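Local coordinates for conserved hypothetical exported protein (Bacteroides fragilis, PDB 4JJA) that is of unknown function but belongs to the NamZ family and may act as an exo-beta-N-acetylmuramidase on peptidoglycan fragments, at residues Q110-L114 with R115-Y119; N144-G147 with H148-D151; L166-P169 with I170-M174; Q361-P364 with Y365-Y368. One frame throughout, in Å; residues are numbered along the deposited sequence. Where two conformers were deposited one is given.

Interaction 1 of 4, residues Q110-L114 with R115-Y119; sequences QDVGL and RFYTY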
loop_
_atom_site.group_PDB
_atom_site.type_symbol
_atom_site.label_atom_id
_atom_site.label_comp_id
_atom_site.label_asym_id
_atom_site.label_seq_id
_atom_site.Cartn_x
_atom_site.Cartn_y
_atom_site.Cartn_z
ATOM N N GLN A 110 -4.684 6.845 3.442
ATOM C CA GLN A 110 -5.092 5.442 3.667
ATOM C C GLN A 110 -4.289 4.497 2.776
ATOM O O GLN A 110 -4.423 4.515 1.546
ATOM C CB GLN A 110 -6.594 5.260 3.426
ATOM C CG GLN A 110 -7.070 3.848 3.709
ATOM C CD GLN A 110 -6.872 3.459 5.170
ATOM O OE1 GLN A 110 -7.485 4.043 6.055
ATOM N NE2 GLN A 110 -6.010 2.485 5.424
ATOM N N ASP A 111 -3.521 3.603 3.426
ATOM C CA ASP A 111 -2.675 2.607 2.822
ATOM C C ASP A 111 -3.377 1.231 2.811
ATOM O O ASP A 111 -4.382 1.034 3.502
ATOM C CB ASP A 111 -1.370 2.514 3.698
ATOM C CG ASP A 111 -0.386 1.561 3.168
ATOM O OD1 ASP A 111 -0.130 1.602 1.952
ATOM O OD2 ASP A 111 0.118 0.721 3.969
ATOM N N VAL A 112 -2.795 0.231 2.128
ATOM C CA VAL A 112 -3.337 -1.136 2.129
ATOM C C VAL A 112 -2.396 -2.211 2.661
ATOM O O VAL A 112 -2.757 -3.364 2.709
ATOM C CB VAL A 112 -3.901 -1.532 0.751
ATOM C CG1 VAL A 112 -5.002 -0.534 0.310
ATOM C CG2 VAL A 112 -2.824 -1.587 -0.270
ATOM N N GLY A 113 -1.187 -1.816 3.052
ATOM C CA GLY A 113 -0.266 -2.737 3.737
ATOM C C GLY A 113 0.593 -3.674 2.945
ATOM O O GLY A 113 0.948 -4.736 3.409
ATOM N N LEU A 114 0.934 -3.276 1.712
ATOM C CA LEU A 114 1.741 -4.089 0.841
ATOM C C LEU A 114 3.011 -3.368 0.453
ATOM O O LEU A 114 3.032 -2.175 0.164
ATOM C CB LEU A 114 0.982 -4.426 -0.452
ATOM C CG LEU A 114 0.097 -5.653 -0.387
ATOM C CD1 LEU A 114 0.927 -6.918 -0.135
ATOM C CD2 LEU A 114 -1.065 -5.441 0.587
ATOM N N ARG A 115 4.080 -4.140 0.372
ATOM C CA ARG A 115 5.380 -3.574 -0.051
ATOM C C ARG A 115 5.362 -2.954 -1.446
ATOM O O ARG A 115 6.097 -2.037 -1.719
ATOM C CB ARG A 115 6.438 -4.655 0.054
ATOM C CG ARG A 115 7.853 -4.189 -0.116
ATOM C CD ARG A 115 8.836 -5.315 0.029
ATOM N NE ARG A 115 8.724 -6.278 -1.028
ATOM C CZ ARG A 115 8.940 -7.591 -0.900
ATOM N NH1 ARG A 115 9.249 -8.132 0.274
ATOM N NH2 ARG A 115 8.790 -8.386 -1.981
ATOM N N PHE A 116 4.510 -3.454 -2.326
ATOM C CA PHE A 116 4.410 -2.987 -3.686
ATOM C C PHE A 116 3.286 -1.993 -3.904
ATOM O O PHE A 116 3.038 -1.586 -5.049
ATOM C CB PHE A 116 4.404 -4.138 -4.704
ATOM C CG PHE A 116 3.563 -5.325 -4.342
ATOM C CD1 PHE A 116 2.179 -5.220 -4.247
ATOM C CD2 PHE A 116 4.151 -6.564 -4.131
ATOM C CE1 PHE A 116 1.383 -6.333 -3.939
ATOM C CE2 PHE A 116 3.363 -7.668 -3.825
ATOM C CZ PHE A 116 1.990 -7.547 -3.709
ATOM N N TYR A 117 2.665 -1.504 -2.807
ATOM C CA TYR A 117 1.727 -0.371 -2.838
ATOM C C TYR A 117 2.510 0.785 -2.244
ATOM O O TYR A 117 2.866 0.737 -1.072
ATOM C CB TYR A 117 0.499 -0.708 -2.044
ATOM C CG TYR A 117 -0.651 0.264 -2.274
ATOM C CD1 TYR A 117 -1.570 0.018 -3.264
ATOM C CD2 TYR A 117 -0.870 1.355 -1.449
ATOM C CE1 TYR A 117 -2.634 0.827 -3.494
ATOM C CE2 TYR A 117 -1.936 2.213 -1.651
ATOM C CZ TYR A 117 -2.824 1.937 -2.689
ATOM O OH TYR A 117 -3.890 2.797 -2.854
ATOM N N THR A 118 2.700 1.831 -3.063
ATOM C CA THR A 118 3.871 2.736 -2.991
ATOM C C THR A 118 3.807 3.999 -2.189
ATOM O O THR A 118 4.765 4.767 -2.180
ATOM C CB THR A 118 4.340 3.191 -4.416
ATOM O OG1 THR A 118 3.348 3.994 -5.062
ATOM C CG2 THR A 118 4.658 1.974 -5.265
ATOM N N TYR A 119 2.713 4.238 -1.496
ATOM C CA TYR A 119 2.618 5.486 -0.711
ATOM C C TYR A 119 3.728 5.591 0.337
ATOM O O TYR A 119 4.223 6.674 0.576
ATOM C CB TYR A 119 1.287 5.640 0.009
ATOM C CG TYR A 119 0.075 5.771 -0.860
ATOM C CD1 TYR A 119 0.177 6.135 -2.204
ATOM C CD2 TYR A 119 -1.180 5.535 -0.324
ATOM C CE1 TYR A 119 -0.992 6.260 -2.995
ATOM C CE2 TYR A 119 -2.311 5.663 -1.096
ATOM C CZ TYR A 119 -2.194 6.003 -2.430
ATOM O OH TYR A 119 -3.336 6.140 -3.226
HETATM O O HOH W 1 -5.309 5.865 -0.848
HETATM O O HOH W 2 2.108 2.427 0.818
#
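Arg-115 touches Leu-114 near the root of its side chain, CB 3.7 Å from Leu-114 C, while its guanidinium donates to carbonyls: NH1 to those of Ile-168 and Pro-153, NH2 to those of Leu-328 and Val-329. Phe-116 swings back, its ring lying alongside the Leu-114 side chain and pointing the same way, with Leu-114 CD1 3.8 Å from Phe-116 CZ. At Tyr-117 the chain closes a type I beta turn begun at Leu-114; Tyr-117 N donates to Leu-114 O over 3.1 Å at 160°. The turn lies in the loop joining strand 104-107 to helix 119-132, at the C-terminal end of a parallel sheet with Rossmann-like strand order, the end where such folds usually bind ligands. With CG opposite its own N (chi1 -167°), the Tyr-117 ring crosses Val-112 at roughly a right angle. Val-112 CG2 sits over one ring face in a CH-pi contact, 3.6 Å from the centroid, while Asp-111 OD1 approaches Tyr-117 CD2 obliquely at 3.5 Å. The Tyr-117 hydroxyl bonds to Ser-218 OG. A water stands 2.6 Å from both Asp-111 OD1 and Tyr-117 O. Next, Thr-118 N bonds to a glycerol. Tyr-119 offers its ring edge to Gln-110 O, 3.6 Å from CE2, and a water near the ring plane accepts from Tyr-119 OH while donating to Gln-110 O.

Interaction 2 of 4, residues N144-G147 with H148-D151; sequences NPNG and HYVD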
loop_
_atom_site.group_PDB
_atom_site.type_symbol
_atom_site.label_atom_id
_atom_site.label_comp_id
_atom_site.label_asym_id
_atom_site.label_seq_id
_atom_site.Cartn_x
_atom_site.Cartn_y
_atom_site.Cartn_z
ATOM N N ASN A 144 -4.040 -0.229 9.075
ATOM C CA ASN A 144 -3.622 -1.057 7.960
ATOM C C ASN A 144 -4.675 -2.146 7.820
ATOM O O ASN A 144 -4.817 -2.955 8.736
ATOM C CB ASN A 144 -2.239 -1.641 8.262
ATOM C CG ASN A 144 -1.714 -2.536 7.166
ATOM O OD1 ASN A 144 -2.459 -2.925 6.254
ATOM N ND2 ASN A 144 -0.434 -2.923 7.300
ATOM N N PRO A 145 -5.429 -2.196 6.698
ATOM C CA PRO A 145 -6.459 -3.224 6.573
ATOM C C PRO A 145 -5.892 -4.635 6.478
ATOM O O PRO A 145 -6.607 -5.601 6.656
ATOM C CB PRO A 145 -7.184 -2.827 5.289
ATOM C CG PRO A 145 -6.116 -2.119 4.474
ATOM C CD PRO A 145 -5.320 -1.353 5.484
ATOM N N ASN A 146 -4.595 -4.729 6.178
ATOM C CA ASN A 146 -3.826 -5.970 6.174
ATOM C C ASN A 146 -2.800 -5.975 7.332
ATOM O O ASN A 146 -1.747 -6.596 7.245
ATOM C CB ASN A 146 -3.154 -6.187 4.797
ATOM C CG ASN A 146 -4.144 -6.656 3.768
ATOM O OD1 ASN A 146 -4.804 -7.698 3.973
ATOM N ND2 ASN A 146 -4.190 -5.992 2.615
ATOM N N GLY A 147 -3.150 -5.322 8.426
ATOM C CA GLY A 147 -2.286 -5.204 9.589
ATOM C C GLY A 147 -2.298 -6.391 10.507
ATOM O O GLY A 147 -1.564 -6.377 11.503
ATOM N N HIS A 148 -3.102 -7.388 10.191
ATOM C CA HIS A 148 -3.338 -8.520 11.056
ATOM C C HIS A 148 -2.333 -9.636 10.858
ATOM O O HIS A 148 -2.394 -10.641 11.590
ATOM C CB HIS A 148 -4.762 -9.065 10.863
ATOM C CG HIS A 148 -5.097 -9.391 9.437
ATOM N ND1 HIS A 148 -5.236 -8.403 8.484
ATOM C CD2 HIS A 148 -5.289 -10.573 8.799
ATOM C CE1 HIS A 148 -5.502 -8.975 7.315
ATOM N NE2 HIS A 148 -5.557 -10.295 7.478
ATOM N N TYR A 149 -1.428 -9.511 9.894
ATOM C CA TYR A 149 -0.416 -10.527 9.669
ATOM C C TYR A 149 0.792 -9.930 9.029
ATOM O O TYR A 149 0.790 -8.793 8.586
ATOM C CB TYR A 149 -0.946 -11.712 8.871
ATOM C CG TYR A 149 -1.270 -11.510 7.412
ATOM C CD1 TYR A 149 -2.230 -10.613 6.975
ATOM C CD2 TYR A 149 -0.610 -12.286 6.438
ATOM C CE1 TYR A 149 -2.538 -10.518 5.586
ATOM C CE2 TYR A 149 -0.920 -12.191 5.112
ATOM C CZ TYR A 149 -1.897 -11.328 4.686
ATOM O OH TYR A 149 -2.214 -11.303 3.355
ATOM N N VAL A 150 1.850 -10.742 8.970
ATOM C CA VAL A 150 3.122 -10.456 8.309
ATOM C C VAL A 150 3.381 -11.662 7.398
ATOM O O VAL A 150 3.208 -12.813 7.829
ATOM C CB VAL A 150 4.255 -10.256 9.317
ATOM C CG1 VAL A 150 5.594 -9.974 8.611
ATOM C CG2 VAL A 150 3.882 -9.138 10.310
ATOM N N ASP A 151 3.777 -11.425 6.141
ATOM C CA ASP A 151 3.968 -12.561 5.240
ATOM C C ASP A 151 4.858 -12.186 4.078
ATOM O O ASP A 151 4.953 -11.042 3.650
ATOM C CB ASP A 151 2.592 -13.042 4.721
ATOM C CG ASP A 151 2.504 -14.525 4.476
ATOM O OD1 ASP A 151 3.481 -15.240 4.687
ATOM O OD2 ASP A 151 1.377 -14.933 4.057
HETATM O O HOH W 3 -6.051 -5.921 9.822
HETATM O O HOH W 4 -4.742 -10.209 2.979
#
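Asn-146 and His-148 lie side by side, their amide and ring planes 35° apart, with Asn-146 OD1 3.6 Å from His-148 CE1. Pro-145 O meets the same imidazole at its edge. The histidine reaches back over the preceding turn because its CG is tucked between the backbone N and C (chi1 54°). Asn-146 OD1 also faces the edge of the Tyr-149 ring, 4.0 Å from CE1, and the amide stands nearly perpendicular to that ring. A water ties the two together, donating to Asn-146 OD1 at 2.7 Å and accepting from Tyr-149 OH; a second water lies 2.9 Å from His-148 ND1. Behind this shell, an Asx turn nested in a type I beta turn sets the position of Asn-146: Asn-146 N donates to Asn-144 OD1 over 2.8 Å, and Gly-147 N to Asn-144 O over 2.9 Å. Asn-146 ND2 is fixed by the carbonyls of Val-112 and Ile-227, which orients OD1 toward the aromatic pair. The whole lies in the long loop between strand 136-140 and helix 176-185, with Pro-145, Asn-146 and Tyr-149 against helix 224-233, His-148 edge-to-face with Trp-298 of helix 294-300, and Val-150 on helix 352-362.

Interaction 3 of 4, residues L166-P169 with I170-M174; sequences LPIP and IVHGM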
loop_
_atom_site.group_PDB
_atom_site.type_symbol
_atom_site.label_atom_id
_atom_site.label_comp_id
_atom_site.label_asym_id
_atom_site.label_seq_id
_atom_site.Cartn_x
_atom_site.Cartn_y
_atom_site.Cartn_z
ATOM N N LEU A 166 11.999 -0.823 0.836
ATOM C CA LEU A 166 12.551 -1.093 2.160
ATOM C C LEU A 166 12.730 -2.604 2.332
ATOM O O LEU A 166 11.983 -3.375 1.701
ATOM C CB LEU A 166 11.605 -0.570 3.223
ATOM C CG LEU A 166 11.392 0.929 3.295
ATOM C CD1 LEU A 166 10.274 1.276 4.281
ATOM C CD2 LEU A 166 12.731 1.684 3.658
ATOM N N PRO A 167 13.613 -3.026 3.255
ATOM C CA PRO A 167 13.821 -4.454 3.509
ATOM C C PRO A 167 12.758 -4.987 4.464
ATOM O O PRO A 167 13.003 -5.268 5.640
ATOM C CB PRO A 167 15.251 -4.506 4.077
ATOM C CG PRO A 167 15.386 -3.191 4.752
ATOM C CD PRO A 167 14.612 -2.183 3.963
ATOM N N ILE A 168 11.574 -5.139 3.910
ATOM C CA ILE A 168 10.383 -5.541 4.646
ATOM C C ILE A 168 9.733 -6.690 3.884
ATOM O O ILE A 168 10.014 -6.914 2.706
ATOM C CB ILE A 168 9.418 -4.355 4.897
ATOM C CG1 ILE A 168 8.844 -3.807 3.555
ATOM C CG2 ILE A 168 10.084 -3.271 5.698
ATOM C CD1 ILE A 168 7.896 -2.620 3.727
ATOM N N PRO A 169 8.840 -7.453 4.523
ATOM C CA PRO A 169 8.112 -8.519 3.850
ATOM C C PRO A 169 7.073 -7.953 2.873
ATOM O O PRO A 169 6.871 -6.738 2.801
ATOM C CB PRO A 169 7.438 -9.302 5.010
ATOM C CG PRO A 169 8.204 -8.893 6.261
ATOM C CD PRO A 169 8.517 -7.420 5.955
ATOM N N ILE A 170 6.439 -8.826 2.106
ATOM C CA ILE A 170 5.413 -8.400 1.190
ATOM C C ILE A 170 4.267 -7.752 1.957
ATOM O O ILE A 170 3.778 -6.650 1.604
ATOM C CB ILE A 170 4.920 -9.579 0.297
ATOM C CG1 ILE A 170 6.060 -10.041 -0.638
ATOM C CG2 ILE A 170 3.689 -9.217 -0.502
ATOM C CD1 ILE A 170 5.716 -11.274 -1.476
ATOM N N VAL A 171 3.767 -8.463 2.975
ATOM C CA VAL A 171 2.712 -7.974 3.872
ATOM C C VAL A 171 3.505 -7.640 5.142
ATOM O O VAL A 171 3.954 -8.541 5.861
ATOM C CB VAL A 171 1.636 -9.051 4.087
ATOM C CG1 VAL A 171 0.656 -8.561 5.204
ATOM C CG2 VAL A 171 0.903 -9.414 2.799
ATOM N N HIS A 172 3.689 -6.346 5.410
ATOM C CA HIS A 172 4.545 -5.914 6.511
ATOM C C HIS A 172 3.795 -5.794 7.846
ATOM O O HIS A 172 4.428 -5.774 8.910
ATOM C CB HIS A 172 5.288 -4.621 6.147
ATOM C CG HIS A 172 4.384 -3.530 5.681
ATOM N ND1 HIS A 172 3.535 -2.857 6.538
ATOM C CD2 HIS A 172 4.239 -2.967 4.456
ATOM C CE1 HIS A 172 2.913 -1.915 5.843
ATOM N NE2 HIS A 172 3.291 -2.000 4.564
ATOM N N GLY A 173 2.463 -5.691 7.780
ATOM C CA GLY A 173 1.645 -5.652 8.929
ATOM C C GLY A 173 1.608 -4.381 9.744
ATOM O O GLY A 173 1.097 -4.392 10.845
HETATM N N MSE A 174 2.152 -3.278 9.221
HETATM C CA MSE A 174 2.358 -2.079 10.009
HETATM C C MSE A 174 1.532 -0.921 9.476
HETATM O O MSE A 174 1.238 -0.830 8.303
HETATM C CB MSE A 174 3.830 -1.649 9.974
HETATM C CG MSE A 174 4.734 -2.767 10.484
HETATM SE SE MSE A 174 6.647 -2.419 10.390
HETATM C CE MSE A 174 6.736 -1.347 11.877
#
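The backbone makes an inverse gamma turn centred on Pro-167, closed by a weak bond from Ile-168 N to Leu-166 O, and two residues further on a classic beta bulge in which Ile-170 and Val-171 both face Asp-151. Beyond the turn, the side chains of Ile-168 and His-172 run alongside each other. Ile-168 CD1 comes obliquely onto the imidazole, 3.7 Å from His-172 CD2. Both first branches, Ile-168 CG1 (chi1 65°) and His-172 CG (chi1 53°), are wedged between their own backbone N and carbonyl carbon, consistent with the two groups running the same way. Pro-169 lies between them in sequence, its CD 4.3 Å from His-172 CB and its CB 3.7 Å from Val-171 O. Met-174 N, of a selenomethionine, donates to His-172 ND1 over 3.0 Å, close to the ring plane, and so fixes the rotation of the imidazole; Gly-173, with positive phi, lies between the two bonded residues. In the fold, this loop follows strand 136-140 and leads into helix 176-185, onto which Leu-166 and Met-174 pack, while Ile-168, Pro-169 and Met-174 rest on Phe-358 of helix 352-362.

Interaction 4 of 4, residues Q361-P364 with Y365-Y368; sequences QRKP and YLLY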
loop_
_atom_site.group_PDB
_atom_site.type_symbol
_atom_site.label_atom_id
_atom_site.label_comp_id
_atom_site.label_asym_id
_atom_site.label_seq_id
_atom_site.Cartn_x
_atom_site.Cartn_y
_atom_site.Cartn_z
ATOM N N GLN A 361 12.055 -7.828 14.720
ATOM C CA GLN A 361 12.721 -6.578 14.343
ATOM C C GLN A 361 11.765 -5.402 14.467
ATOM O O GLN A 361 12.178 -4.295 14.829
ATOM C CB GLN A 361 13.284 -6.659 12.905
ATOM C CG GLN A 361 14.232 -5.559 12.491
ATOM C CD GLN A 361 14.568 -5.520 11.028
ATOM O OE1 GLN A 361 14.115 -6.328 10.219
ATOM N NE2 GLN A 361 15.428 -4.579 10.677
ATOM N N ARG A 362 10.502 -5.594 14.084
ATOM C CA ARG A 362 9.557 -4.473 14.056
ATOM C C ARG A 362 8.994 -4.136 15.413
ATOM O O ARG A 362 8.405 -3.081 15.585
ATOM C CB ARG A 362 8.404 -4.790 13.098
ATOM C CG ARG A 362 7.347 -5.713 13.634
ATOM C CD ARG A 362 6.245 -6.005 12.602
ATOM N NE ARG A 362 5.157 -6.662 13.264
ATOM C CZ ARG A 362 3.874 -6.541 12.940
ATOM N NH1 ARG A 362 3.504 -5.963 11.813
ATOM N NH2 ARG A 362 2.952 -7.028 13.727
ATOM N N LYS A 363 9.109 -5.059 16.372
ATOM C CA LYS A 363 8.388 -4.914 17.634
ATOM C C LYS A 363 8.589 -3.571 18.348
ATOM O O LYS A 363 7.602 -3.031 18.836
ATOM C CB LYS A 363 8.740 -6.091 18.574
ATOM C CG LYS A 363 7.852 -6.178 19.789
ATOM C CD LYS A 363 6.563 -6.869 19.422
ATOM C CE LYS A 363 5.748 -7.480 20.641
ATOM N NZ LYS A 363 5.133 -8.788 20.266
ATOM N N PRO A 364 9.805 -3.025 18.397
ATOM C CA PRO A 364 9.954 -1.729 19.103
ATOM C C PRO A 364 9.240 -0.549 18.495
ATOM O O PRO A 364 9.104 0.483 19.157
ATOM C CB PRO A 364 11.477 -1.455 19.037
ATOM C CG PRO A 364 12.138 -2.794 18.707
ATOM C CD PRO A 364 11.094 -3.554 17.908
ATOM N N TYR A 365 8.759 -0.705 17.264
ATOM C CA TYR A 365 8.140 0.358 16.508
ATOM C C TYR A 365 6.624 0.246 16.471
ATOM O O TYR A 365 5.959 1.151 15.916
ATOM C CB TYR A 365 8.730 0.369 15.101
ATOM C CG TYR A 365 10.222 0.419 15.105
ATOM C CD1 TYR A 365 10.905 1.512 15.617
ATOM C CD2 TYR A 365 10.950 -0.676 14.732
ATOM C CE1 TYR A 365 12.246 1.527 15.686
ATOM C CE2 TYR A 365 12.323 -0.650 14.764
ATOM C CZ TYR A 365 12.974 0.454 15.247
ATOM O OH TYR A 365 14.352 0.519 15.300
ATOM N N LEU A 366 6.058 -0.823 17.033
ATOM C CA LEU A 366 4.621 -0.978 17.020
ATOM C C LEU A 366 3.982 -0.001 17.976
ATOM O O LEU A 366 4.517 0.325 19.021
ATOM C CB LEU A 366 4.166 -2.398 17.344
ATOM C CG LEU A 366 4.680 -3.478 16.390
ATOM C CD1 LEU A 366 4.212 -4.870 16.785
ATOM C CD2 LEU A 366 4.383 -3.164 14.881
ATOM N N LEU A 367 2.829 0.499 17.583
ATOM C CA LEU A 367 2.051 1.442 18.359
ATOM C C LEU A 367 0.769 0.850 18.900
ATOM O O LEU A 367 0.016 1.498 19.650
ATOM C CB LEU A 367 1.721 2.661 17.508
ATOM C CG LEU A 367 2.898 3.567 17.138
ATOM C CD1 LEU A 367 2.480 4.544 16.044
ATOM C CD2 LEU A 367 3.481 4.241 18.382
ATOM N N TYR A 368 0.495 -0.391 18.512
ATOM C CA TYR A 368 -0.750 -1.066 18.847
ATOM C C TYR A 368 -0.414 -2.480 19.232
ATOM O O TYR A 368 0.615 -2.997 18.855
ATOM C CB TYR A 368 -1.707 -1.103 17.612
ATOM C CG TYR A 368 -1.811 0.267 16.963
ATOM C CD1 TYR A 368 -2.577 1.251 17.525
ATOM C CD2 TYR A 368 -1.156 0.563 15.796
ATOM C CE1 TYR A 368 -2.651 2.510 16.944
ATOM C CE2 TYR A 368 -1.214 1.813 15.227
ATOM C CZ TYR A 368 -1.980 2.781 15.789
ATOM O OH TYR A 368 -2.079 4.046 15.256
HETATM O O HOH W 5 6.318 -1.264 20.566
HETATM O O HOH W 6 6.862 2.330 19.302
#
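Arg-362 and Leu-366 meet where helix 352-362 gives way to a short 3-10 turn, marked by two successive bonds from residue i+3 back to residue i. Tyr-365 N donates to Arg-362 O over 2.9 Å at 157°, and Leu-366 N to Lys-363 O over 3.2 Å at 167°. The inner side is closely packed. The extended Arg-362 chain passes obliquely over Leu-366 and lays one guanidinium face on the isobutyl group, with Leu-366 CD2 over its centre, 3.9 Å from CZ. Polar partners hold the plane in place: NH2 makes a salt bridge to Asp-370 and NH1 a weak bond to His-172 O. The Tyr-365 ring also leans inward, its CE2 3.6 Å from Gln-361 O, and its hydroxyl bonds to Glu-186, which accepts from Gln-361 NE2 as well. Tyr-365 and Gln-361 thereby join this helix end to helix 176-185 of the Rossmann-like part, where both touch Met-182. Toward solvent the packing is looser. The Lys-363 side chain meets Leu-366 through its aliphatic part, CD lying 4.1 Å from Leu-366 CD1, while its NZ makes a salt bridge to Asp-370. Exposed Pro-364 covers a face of the Tyr-365 ring in a CH-pi contact, CB lying 4.3 Å from the centroid and only 4° off the normal. Water takes up the carbonyls here: one molecule donates to Lys-363 O and Leu-366 O, and another bridges Pro-364 O, at 2.9 Å, to Leu-366 O.

How the interactions relate
Interactions 1, 2 and 3 form one buried cluster of loops. Interaction 1 lies nearest the centre of the chain, its own centre about 11 Å from that of interaction 2 and about 9 Å from that of interaction 3. Val-112 O accepts from Asn-146 ND2 at 3.0 Å, and Arg-115 N donates to Ile-170 O at 2.8 Å. Interactions 2 and 3 are joined by Asp-151 N to Val-171 O, 2.9 Å. Interaction 4 lies further out, about 9 Å from interaction 1 at the nearest atoms, but Arg-362 NH1 reaches Gly-173 O at 3.0 Å. The glycerol at interaction 1, probably from crystallisation, may mark a pocket there.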